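Local coordinates for protein ESSB (Geobacillus thermodenitrificans, PDB 2YNQ) that is the extracellular part of an integral membrane component of the type VII secretion system, and pairs with a second copy of itself, at residues S87-A92 with L110-Q115; L79-I84 with R102-Y107; D26-L31 with Y45-S50. One frame throughout, in Å; residues are numbered along the deposited sequence.

Interaction 1. Residues S87-A92 with L110-Q115; sequences SQSEEA and LKYREQ
Gln115 reaches back from helix 102-118 to the first turn of helix 89-99, where Glu90 and Ser89 receive it. The polar part centres on its amide. NE2 of Gln115 donates to OE1 of Glu90 over 3.2 Å, a fairly straight bond with an N-H...O angle of 163°. The acceptor lies close to the amide plane, whereas the donor stands above the carboxylate plane, since the two flat groups are nearly perpendicular. CG of Gln115 is anti to the backbone N (chi1 -176°), and the extended chain beyond it carries the amide on to helix 89-99. One water is hydrogen-bonded to OG of Ser89 (2.6 Å). It also lies within hydrogen-bonding reach of OE1 of Gln115, at 2.7 Å, and weakly of the backbone O of Ser87. A second water is in reach of the same two acceptors, more weakly of OE1; not all of these can be served at once.

The van der Waals contacts are few and close. CB of Ser89 rests 3.8 Å from CB of Lys111, and OG of Ser89 lies at the edge of the Tyr112 ring. CG of Glu90 approaches CE1 of Tyr112 at 3.7 Å, the carboxylate and ring planes being only 23° apart. The ammonium end of Lys111 turns elsewhere, into a salt bridge with Glu55, and Tyr112 also packs on Lys130 and Ile134 of helix 124-152.

The contact is a surface junction in an all-helical domain, set where Ser87, with positive phi, is the C' residue of the Schellman motif ending helix 75-85 and Gln88 is the N-cap of the next helix.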
loop_
_atom_site.group_PDB
_atom_site.type_symbol
_atom_site.label_atom_id
_atom_site.label_comp_id
_atom_site.label_asym_id
_atom_site.label_seq_id
_atom_site.Cartn_x
_atom_site.Cartn_y
_atom_site.Cartn_z
ATOM N N SER D 87 -11.517 1.637 -3.086
ATOM C CA SER D 87 -11.771 0.522 -2.179
ATOM C C SER D 87 -12.978 -0.298 -2.631
ATOM O O SER D 87 -13.793 -0.720 -1.816
ATOM C CB SER D 87 -11.970 1.024 -0.735
ATOM O OG SER D 87 -10.807 1.698 -0.279
ATOM N N GLN D 88 -13.098 -0.489 -3.933
ATOM C CA GLN D 88 -14.130 -1.332 -4.497
ATOM C C GLN D 88 -13.414 -2.557 -5.030
ATOM O O GLN D 88 -13.357 -2.796 -6.248
ATOM C CB GLN D 88 -14.899 -0.589 -5.591
ATOM C CG GLN D 88 -15.792 0.521 -5.035
ATOM C CD GLN D 88 -16.366 1.429 -6.142
ATOM O OE1 GLN D 88 -15.764 2.456 -6.486
ATOM N NE2 GLN D 88 -17.512 1.035 -6.717
ATOM N N SER D 89 -12.835 -3.321 -4.099
ATOM C CA SER D 89 -11.941 -4.444 -4.474
ATOM C C SER D 89 -12.691 -5.523 -5.238
ATOM O O SER D 89 -12.135 -6.129 -6.146
ATOM C CB SER D 89 -11.236 -5.047 -3.248
ATOM O OG SER D 89 -12.180 -5.277 -2.211
ATOM N N GLU D 90 -13.957 -5.728 -4.891
ATOM C CA GLU D 90 -14.817 -6.681 -5.617
ATOM C C GLU D 90 -14.913 -6.338 -7.103
ATOM O O GLU D 90 -14.766 -7.205 -7.971
ATOM C CB GLU D 90 -16.190 -6.744 -4.956
ATOM C CG GLU D 90 -16.063 -7.344 -3.557
ATOM C CD GLU D 90 -17.175 -6.968 -2.613
ATOM O OE1 GLU D 90 -17.324 -5.796 -2.282
ATOM O OE2 GLU D 90 -17.895 -7.870 -2.162
ATOM N N GLU D 91 -15.104 -5.052 -7.379
ATOM C CA GLU D 91 -15.168 -4.540 -8.726
ATOM C C GLU D 91 -13.797 -4.667 -9.409
ATOM O O GLU D 91 -13.702 -5.118 -10.547
ATOM C CB GLU D 91 -15.648 -3.092 -8.653
ATOM C CG GLU D 91 -16.447 -2.608 -9.810
ATOM C CD GLU D 91 -17.669 -3.464 -10.129
ATOM O OE1 GLU D 91 -18.727 -3.289 -9.491
ATOM O OE2 GLU D 91 -17.576 -4.266 -11.076
ATOM N N ALA D 92 -12.728 -4.328 -8.695
ATOM C CA ALA D 92 -11.372 -4.453 -9.239
ATOM C C ALA D 92 -10.998 -5.924 -9.483
ATOM O O ALA D 92 -10.361 -6.263 -10.501
ATOM C CB ALA D 92 -10.374 -3.784 -8.319
ATOM N N LEU D 110 -5.818 -9.562 -2.366
ATOM C CA LEU D 110 -5.266 -8.992 -1.127
ATOM C C LEU D 110 -6.108 -7.855 -0.554
ATOM O O LEU D 110 -6.375 -7.840 0.637
ATOM C CB LEU D 110 -3.820 -8.556 -1.317
ATOM C CG LEU D 110 -2.834 -9.734 -1.402
ATOM C CD1 LEU D 110 -1.477 -9.236 -1.898
ATOM C CD2 LEU D 110 -2.695 -10.538 -0.074
ATOM N N LYS D 111 -6.549 -6.913 -1.388
ATOM C CA LYS D 111 -7.418 -5.829 -0.896
ATOM C C LYS D 111 -8.755 -6.395 -0.427
ATOM O O LYS D 111 -9.313 -5.951 0.572
ATOM C CB LYS D 111 -7.629 -4.746 -1.962
ATOM C CG LYS D 111 -6.398 -3.893 -2.262
ATOM C CD LYS D 111 -5.774 -3.279 -0.992
ATOM C CE LYS D 111 -4.844 -2.103 -1.281
ATOM N NZ LYS D 111 -5.601 -0.807 -1.568
ATOM N N TYR D 112 -9.256 -7.407 -1.126
ATOM C CA TYR D 112 -10.512 -8.017 -0.746
ATOM C C TYR D 112 -10.370 -8.744 0.600
ATOM O O TYR D 112 -11.300 -8.738 1.422
ATOM C CB TYR D 112 -10.994 -8.960 -1.856
ATOM C CG TYR D 112 -12.307 -9.642 -1.597
ATOM C CD1 TYR D 112 -13.417 -8.937 -1.136
ATOM C CD2 TYR D 112 -12.447 -10.993 -1.835
ATOM C CE1 TYR D 112 -14.652 -9.591 -0.914
ATOM C CE2 TYR D 112 -13.654 -11.658 -1.616
ATOM C CZ TYR D 112 -14.750 -10.956 -1.158
ATOM O OH TYR D 112 -15.934 -11.648 -0.930
ATOM N N ARG D 113 -9.202 -9.343 0.826
ATOM C CA ARG D 113 -8.930 -9.995 2.093
ATOM C C ARG D 113 -9.131 -9.005 3.238
ATOM O O ARG D 113 -9.831 -9.313 4.202
ATOM C CB ARG D 113 -7.540 -10.641 2.125
ATOM C CG ARG D 113 -7.448 -11.764 3.152
ATOM C CD ARG D 113 -6.169 -12.611 3.037
ATOM N NE ARG D 113 -5.156 -12.236 4.019
ATOM C CZ ARG D 113 -5.221 -12.506 5.324
ATOM N NH1 ARG D 113 -6.261 -13.152 5.841
ATOM N NH2 ARG D 113 -4.228 -12.122 6.118
ATOM N N GLU D 114 -8.561 -7.807 3.103
ATOM C CA GLU D 114 -8.673 -6.776 4.145
ATOM C C GLU D 114 -10.126 -6.453 4.445
ATOM O O GLU D 114 -10.505 -6.291 5.598
ATOM C CB GLU D 114 -7.993 -5.486 3.713
ATOM C CG GLU D 114 -6.486 -5.473 3.719
ATOM C CD GLU D 114 -5.951 -4.204 3.063
ATOM O OE1 GLU D 114 -6.718 -3.219 2.953
ATOM O OE2 GLU D 114 -4.774 -4.182 2.646
ATOM N N GLN D 115 -10.929 -6.362 3.392
ATOM C CA GLN D 115 -12.319 -5.983 3.524
ATOM C C GLN D 115 -13.118 -7.058 4.255
ATOM O O GLN D 115 -14.061 -6.753 5.008
ATOM C CB GLN D 115 -12.920 -5.700 2.153
ATOM C CG GLN D 115 -14.351 -5.212 2.215
ATOM C CD GLN D 115 -14.983 -5.091 0.849
ATOM O OE1 GLN D 115 -14.362 -4.595 -0.104
ATOM N NE2 GLN D 115 -16.232 -5.537 0.741
HETATM O O HOH W 1 -12.272 -3.093 -0.837
HETATM O O HOH W 2 -14.200 -1.911 0.930
#

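Interaction 2. Residues L79-I84 with R102-Y107; sequences LYWIYI and RDLIVY
Tyr80 reaches across to Leu104 with both its ring and its hydroxyl. Its OH donates to the backbone O of Leu104 over 2.8 Å; both residues are buried. The Leu104 side chain meanwhile lies over the ring: CD1 stands 4.1 Å from its centroid, almost on the ring normal, in a CH-pi contact. Ile84 CG1 covers the opposite face nearer the rim, which leaves the phenol sandwiched. CG of Tyr80, anti to the backbone N (chi1 173°), takes the side chain's first step toward helix 102-118. OH of Tyr80 also lies in the plane of the Tyr107 ring, at its edge, 3.5 Å from CD2 of Tyr107. This is the tight part of the contact, extended by CD2 of Leu104, which touches CZ2 of Trp81 at 3.8 Å.

Farther out on Tyr107 the fit is looser. CZ3 of Trp81 is 4.0 Å from CE2 of Tyr107, and CG2 of Ile84 is 4.1 Å from the same atom. The Trp81 and Tyr107 rings meet obliquely, planes at 46°. Their polar ends are satisfied elsewhere, Trp81 NE1 by the O of Ser66 and Tyr107 OH by Glu55. At the partly exposed end, Arg102 and Asp103 form a salt bridge with each other and lie against Arg145 of helix 124-152.

Segments 79-84 and 102-107 run nearly parallel (14°), axes 12.1 Å apart, a distance spanned by long side chains. Helix 41-53 packs against Trp81 and Ile82, helix 89-99 against Leu79 and Ile105, and helix 124-152 against Ile105 and Val106.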
loop_
_atom_site.group_PDB
_atom_site.type_symbol
_atom_site.label_atom_id
_atom_site.label_comp_id
_atom_site.label_asym_id
_atom_site.label_seq_id
_atom_site.Cartn_x
_atom_site.Cartn_y
_atom_site.Cartn_z
ATOM N N LEU D 79 -9.752 1.581 -15.113
ATOM C CA LEU D 79 -10.877 1.262 -14.250
ATOM C C LEU D 79 -10.441 0.411 -13.073
ATOM O O LEU D 79 -10.863 0.660 -11.941
ATOM C CB LEU D 79 -12.002 0.579 -15.035
ATOM C CG LEU D 79 -12.711 1.498 -16.040
ATOM C CD1 LEU D 79 -13.711 0.718 -16.964
ATOM C CD2 LEU D 79 -13.383 2.675 -15.322
ATOM N N TYR D 80 -9.575 -0.571 -13.329
ATOM C CA TYR D 80 -9.020 -1.391 -12.261
ATOM C C TYR D 80 -8.434 -0.512 -11.152
ATOM O O TYR D 80 -8.803 -0.653 -9.988
ATOM C CB TYR D 80 -7.937 -2.316 -12.792
ATOM C CG TYR D 80 -7.233 -3.053 -11.684
ATOM C CD1 TYR D 80 -7.710 -4.276 -11.238
ATOM C CD2 TYR D 80 -6.089 -2.525 -11.067
ATOM C CE1 TYR D 80 -7.070 -4.966 -10.201
ATOM C CE2 TYR D 80 -5.441 -3.211 -10.036
ATOM C CZ TYR D 80 -5.946 -4.433 -9.607
ATOM O OH TYR D 80 -5.344 -5.149 -8.590
ATOM N N TRP D 81 -7.531 0.398 -11.517
ATOM C CA TRP D 81 -6.848 1.203 -10.511
ATOM C C TRP D 81 -7.763 2.198 -9.820
ATOM O O TRP D 81 -7.584 2.494 -8.631
ATOM C CB TRP D 81 -5.597 1.875 -11.095
ATOM C CG TRP D 81 -4.507 0.845 -11.273
ATOM C CD1 TRP D 81 -4.050 0.319 -12.450
ATOM C CD2 TRP D 81 -3.794 0.163 -10.218
ATOM N NE1 TRP D 81 -3.084 -0.636 -12.192
ATOM C CE2 TRP D 81 -2.898 -0.733 -10.833
ATOM C CE3 TRP D 81 -3.820 0.242 -8.817
ATOM C CZ2 TRP D 81 -2.037 -1.561 -10.093
ATOM C CZ3 TRP D 81 -2.965 -0.577 -8.081
ATOM C CH2 TRP D 81 -2.085 -1.467 -8.724
ATOM N N ILE D 82 -8.756 2.698 -10.550
ATOM C CA ILE D 82 -9.707 3.607 -9.961
ATOM C C ILE D 82 -10.533 2.864 -8.900
ATOM O O ILE D 82 -10.763 3.390 -7.793
ATOM C CB ILE D 82 -10.621 4.261 -11.030
ATOM C CG1 ILE D 82 -9.813 5.224 -11.918
ATOM C CG2 ILE D 82 -11.809 4.962 -10.353
ATOM C CD1 ILE D 82 -10.527 5.685 -13.236
ATOM N N TYR D 83 -10.960 1.643 -9.210
ATOM C CA TYR D 83 -11.713 0.869 -8.201
ATOM C C TYR D 83 -10.861 0.436 -7.033
ATOM O O TYR D 83 -11.339 0.402 -5.883
ATOM C CB TYR D 83 -12.366 -0.377 -8.779
ATOM C CG TYR D 83 -13.349 -0.134 -9.884
ATOM C CD1 TYR D 83 -14.299 0.888 -9.810
ATOM C CD2 TYR D 83 -13.356 -0.972 -10.998
ATOM C CE1 TYR D 83 -15.212 1.088 -10.859
ATOM C CE2 TYR D 83 -14.254 -0.795 -12.027
ATOM C CZ TYR D 83 -15.178 0.240 -11.956
ATOM O OH TYR D 83 -16.067 0.370 -13.004
ATOM N N ILE D 84 -9.619 0.050 -7.311
ATOM C CA ILE D 84 -8.694 -0.209 -6.219
ATOM C C ILE D 84 -8.634 1.050 -5.368
ATOM O O ILE D 84 -8.785 0.975 -4.154
ATOM C CB ILE D 84 -7.271 -0.563 -6.682
ATOM C CG1 ILE D 84 -7.217 -1.973 -7.290
ATOM C CG2 ILE D 84 -6.310 -0.424 -5.517
ATOM C CD1 ILE D 84 -7.406 -3.171 -6.279
ATOM N N ARG D 102 -2.612 -11.778 -14.031
ATOM C CA ARG D 102 -2.432 -12.601 -12.814
ATOM C C ARG D 102 -2.150 -11.777 -11.562
ATOM O O ARG D 102 -2.862 -11.883 -10.567
ATOM C CB ARG D 102 -1.330 -13.640 -13.026
ATOM C CG ARG D 102 -1.140 -14.573 -11.853
ATOM C CD ARG D 102 0.333 -14.675 -11.482
ATOM N NE ARG D 102 1.130 -15.082 -12.627
ATOM C CZ ARG D 102 2.124 -14.384 -13.171
ATOM N NH1 ARG D 102 2.511 -13.219 -12.680
ATOM N NH2 ARG D 102 2.756 -14.887 -14.216
ATOM N N ASP D 103 -1.128 -10.931 -11.626
ATOM C CA ASP D 103 -0.709 -10.165 -10.467
ATOM C C ASP D 103 -1.706 -9.110 -10.050
ATOM O O ASP D 103 -1.726 -8.712 -8.881
ATOM C CB ASP D 103 0.678 -9.596 -10.696
ATOM C CG ASP D 103 1.684 -10.688 -11.042
ATOM O OD1 ASP D 103 1.589 -11.799 -10.464
ATOM O OD2 ASP D 103 2.546 -10.459 -11.903
ATOM N N LEU D 104 -2.567 -8.694 -10.981
ATOM C CA LEU D 104 -3.623 -7.776 -10.640
ATOM C C LEU D 104 -4.735 -8.511 -9.902
ATOM O O LEU D 104 -5.323 -7.967 -8.968
ATOM C CB LEU D 104 -4.137 -7.001 -11.871
ATOM C CG LEU D 104 -3.199 -5.945 -12.497
ATOM C CD1 LEU D 104 -3.951 -5.071 -13.494
ATOM C CD2 LEU D 104 -2.512 -5.063 -11.482
ATOM N N ILE D 105 -5.014 -9.746 -10.298
ATOM C CA ILE D 105 -5.983 -10.570 -9.571
ATOM C C ILE D 105 -5.468 -10.783 -8.163
ATOM O O ILE D 105 -6.195 -10.574 -7.190
ATOM C CB ILE D 105 -6.252 -11.940 -10.254
ATOM C CG1 ILE D 105 -6.823 -11.728 -11.668
ATOM C CG2 ILE D 105 -7.181 -12.796 -9.387
ATOM C CD1 ILE D 105 -6.883 -12.997 -12.564
ATOM N N VAL D 106 -4.201 -11.146 -8.039
ATOM C CA VAL D 106 -3.643 -11.343 -6.715
ATOM C C VAL D 106 -3.743 -10.069 -5.885
ATOM O O VAL D 106 -4.141 -10.112 -4.714
ATOM C CB VAL D 106 -2.182 -11.829 -6.757
ATOM C CG1 VAL D 106 -1.578 -11.746 -5.381
ATOM C CG2 VAL D 106 -2.108 -13.245 -7.302
ATOM N N TYR D 107 -3.388 -8.935 -6.476
ATOM C CA TYR D 107 -3.417 -7.688 -5.712
ATOM C C TYR D 107 -4.833 -7.340 -5.234
ATOM O O TYR D 107 -5.037 -6.908 -4.088
ATOM C CB TYR D 107 -2.827 -6.551 -6.519
ATOM C CG TYR D 107 -2.622 -5.326 -5.693
ATOM C CD1 TYR D 107 -1.547 -5.241 -4.803
ATOM C CD2 TYR D 107 -3.500 -4.252 -5.786
ATOM C CE1 TYR D 107 -1.352 -4.118 -4.029
ATOM C CE2 TYR D 107 -3.309 -3.107 -5.024
ATOM C CZ TYR D 107 -2.245 -3.049 -4.147
ATOM O OH TYR D 107 -2.076 -1.936 -3.364
#

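Interaction 3. Residues D26-L31 with Y45-S50; sequences DVITTL and YELASS
The backbone O of Glu46 is gripped by two donors of Ser50, its OG at 2.7 Å and its N at 2.9 Å, which arrive from opposite faces of the carbonyl plane. OG stands anti to its own carbonyl carbon (chi1 -64°), which turns the hydroxyl back along the helix. Held there, it faces Val27: CG1 of Val27 is 3.5 Å from OG of Ser50, while CB of Ser50 meets CG1 of Ile28 at 4.1 Å. An alanine at Ser50 would probably leave the Glu46 carbonyl with the backbone N alone of these two donors and open a small gap beside the methyl groups of Val27.

Helices 24-31 and 41-53 are neighbours in the all-helical fold of the extracellular domain; the axes of their segments 26-31 and 45-50 approach to 9.3 Å and cross at -126°, and the residues that touch are mostly buried. Leu47 fills the other half. CD1 of Leu47 reaches Ile28, 4.0 Å from its CA, the two side chains crossing at about a right angle. Leu31 instead slides past Leu47 in the opposite direction, its CD1 4.2 Å from CD1 of Leu47. CD1 of Ile28 lies against the backbone of Ser50. Behind the contact, the Glu46 carboxylate is hydrogen-bonded to Ser15 and Thr16 of helix 7-19, and Leu47 also packs on Ile82 of helix 75-85.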
loop_
_atom_site.group_PDB
_atom_site.type_symbol
_atom_site.label_atom_id
_atom_site.label_comp_id
_atom_site.label_asym_id
_atom_site.label_seq_id
_atom_site.Cartn_x
_atom_site.Cartn_y
_atom_site.Cartn_z
ATOM N N ASP D 26 -6.304 16.079 -4.678
ATOM C CA ASP D 26 -7.347 17.039 -4.998
ATOM C C ASP D 26 -8.108 16.636 -6.255
ATOM O O ASP D 26 -9.304 16.922 -6.372
ATOM C CB ASP D 26 -6.741 18.436 -5.127
ATOM C CG ASP D 26 -7.685 19.531 -4.670
ATOM O OD1 ASP D 26 -8.917 19.268 -4.532
ATOM O OD2 ASP D 26 -7.198 20.672 -4.459
ATOM N N VAL D 27 -7.419 15.972 -7.188
ATOM C CA VAL D 27 -8.062 15.395 -8.359
ATOM C C VAL D 27 -9.081 14.367 -7.910
ATOM O O VAL D 27 -10.211 14.360 -8.392
ATOM C CB VAL D 27 -7.043 14.695 -9.288
ATOM C CG1 VAL D 27 -7.750 13.817 -10.313
ATOM C CG2 VAL D 27 -6.142 15.713 -9.968
ATOM N N ILE D 28 -8.662 13.519 -6.967
ATOM C CA ILE D 28 -9.474 12.439 -6.423
ATOM C C ILE D 28 -10.745 12.959 -5.767
ATOM O O ILE D 28 -11.815 12.498 -6.121
ATOM C CB ILE D 28 -8.650 11.529 -5.462
ATOM C CG1 ILE D 28 -7.716 10.641 -6.290
ATOM C CG2 ILE D 28 -9.558 10.670 -4.541
ATOM C CD1 ILE D 28 -6.516 10.076 -5.520
ATOM N N THR D 29 -10.642 13.935 -4.859
ATOM C CA THR D 29 -11.842 14.475 -4.233
ATOM C C THR D 29 -12.729 15.272 -5.190
ATOM O O THR D 29 -13.953 15.292 -5.042
ATOM C CB THR D 29 -11.553 15.284 -2.949
ATOM O OG1 THR D 29 -10.659 16.335 -3.254
ATOM C CG2 THR D 29 -10.915 14.395 -1.884
ATOM N N THR D 30 -12.130 15.887 -6.201
ATOM C CA THR D 30 -12.926 16.572 -7.227
ATOM C C THR D 30 -13.856 15.605 -7.955
ATOM O O THR D 30 -14.982 15.954 -8.296
ATOM C CB THR D 30 -12.015 17.316 -8.223
ATOM O OG1 THR D 30 -11.338 18.354 -7.515
ATOM C CG2 THR D 30 -12.812 17.937 -9.378
ATOM N N LEU D 31 -13.389 14.378 -8.144
ATOM C CA LEU D 31 -14.069 13.450 -9.012
ATOM C C LEU D 31 -14.802 12.362 -8.270
ATOM O O LEU D 31 -15.405 11.502 -8.897
ATOM C CB LEU D 31 -13.083 12.840 -9.995
ATOM C CG LEU D 31 -12.592 13.816 -11.050
ATOM C CD1 LEU D 31 -11.586 13.157 -11.963
ATOM C CD2 LEU D 31 -13.768 14.429 -11.852
ATOM N N TYR D 45 -7.784 8.847 -17.351
ATOM C CA TYR D 45 -6.323 8.867 -17.258
ATOM C C TYR D 45 -5.854 9.655 -16.051
ATOM O O TYR D 45 -4.986 9.192 -15.300
ATOM C CB TYR D 45 -5.700 9.469 -18.530
ATOM C CG TYR D 45 -4.219 9.764 -18.403
ATOM C CD1 TYR D 45 -3.294 8.728 -18.333
ATOM C CD2 TYR D 45 -3.742 11.082 -18.335
ATOM C CE1 TYR D 45 -1.928 8.992 -18.197
ATOM C CE2 TYR D 45 -2.377 11.362 -18.200
ATOM C CZ TYR D 45 -1.467 10.311 -18.134
ATOM O OH TYR D 45 -0.096 10.539 -18.000
ATOM N N GLU D 46 -6.424 10.850 -15.879
ATOM C CA GLU D 46 -6.086 11.727 -14.769
ATOM C C GLU D 46 -6.380 11.056 -13.431
ATOM O O GLU D 46 -5.526 11.070 -12.527
ATOM C CB GLU D 46 -6.837 13.070 -14.854
ATOM C CG GLU D 46 -6.410 13.977 -16.019
ATOM C CD GLU D 46 -7.295 15.243 -16.174
ATOM O OE1 GLU D 46 -8.087 15.587 -15.266
ATOM O OE2 GLU D 46 -7.199 15.913 -17.225
ATOM N N LEU D 47 -7.582 10.492 -13.302
ATOM C CA LEU D 47 -8.031 9.870 -12.056
ATOM C C LEU D 47 -7.202 8.624 -11.733
ATOM O O LEU D 47 -6.665 8.480 -10.635
ATOM C CB LEU D 47 -9.519 9.515 -12.143
ATOM C CG LEU D 47 -10.206 9.097 -10.835
ATOM C CD1 LEU D 47 -9.899 10.092 -9.684
ATOM C CD2 LEU D 47 -11.731 8.918 -11.024
ATOM N N ALA D 48 -7.046 7.766 -12.735
ATOM C CA ALA D 48 -6.344 6.522 -12.565
ATOM C C ALA D 48 -4.900 6.804 -12.236
ATOM O O ALA D 48 -4.338 6.162 -11.343
ATOM C CB ALA D 48 -6.480 5.645 -13.797
ATOM N N SER D 49 -4.304 7.787 -12.906
ATOM C CA SER D 49 -2.916 8.128 -12.585
ATOM C C SER D 49 -2.874 8.597 -11.173
ATOM O O SER D 49 -1.981 8.212 -10.426
ATOM C CB SER D 49 -2.302 9.205 -13.493
ATOM O OG SER D 49 -2.379 8.820 -14.846
ATOM N N SER D 50 -3.862 9.396 -10.787
ATOM C CA SER D 50 -3.838 9.975 -9.456
ATOM C C SER D 50 -3.953 8.875 -8.400
ATOM O O SER D 50 -3.216 8.902 -7.412
ATOM C CB SER D 50 -4.914 11.036 -9.283
ATOM O OG SER D 50 -4.667 12.128 -10.151
#

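Along the chain interaction 3 comes first and closes before the other two open; the segments of interactions 1 and 2 then alternate, both using helix 102-118. Their centres lie about 9 Å apart, and they touch through Tyr83, Tyr80 and Ile84, because helices 75-85 and 89-99 follow each other directly. Interaction 3 is about 17 Å, centre to centre, from interaction 2 and meets it where Ile82 packs on Leu47 and Ala48; it does not touch interaction 1, their centres about 19 Å apart. Interaction 2, nearest the centre of the chain, joins helix 75-85 to helix 102-118, with helix 89-99 between them in the chain. All three have at least one residue against the second subunit, interaction 2 through Val106.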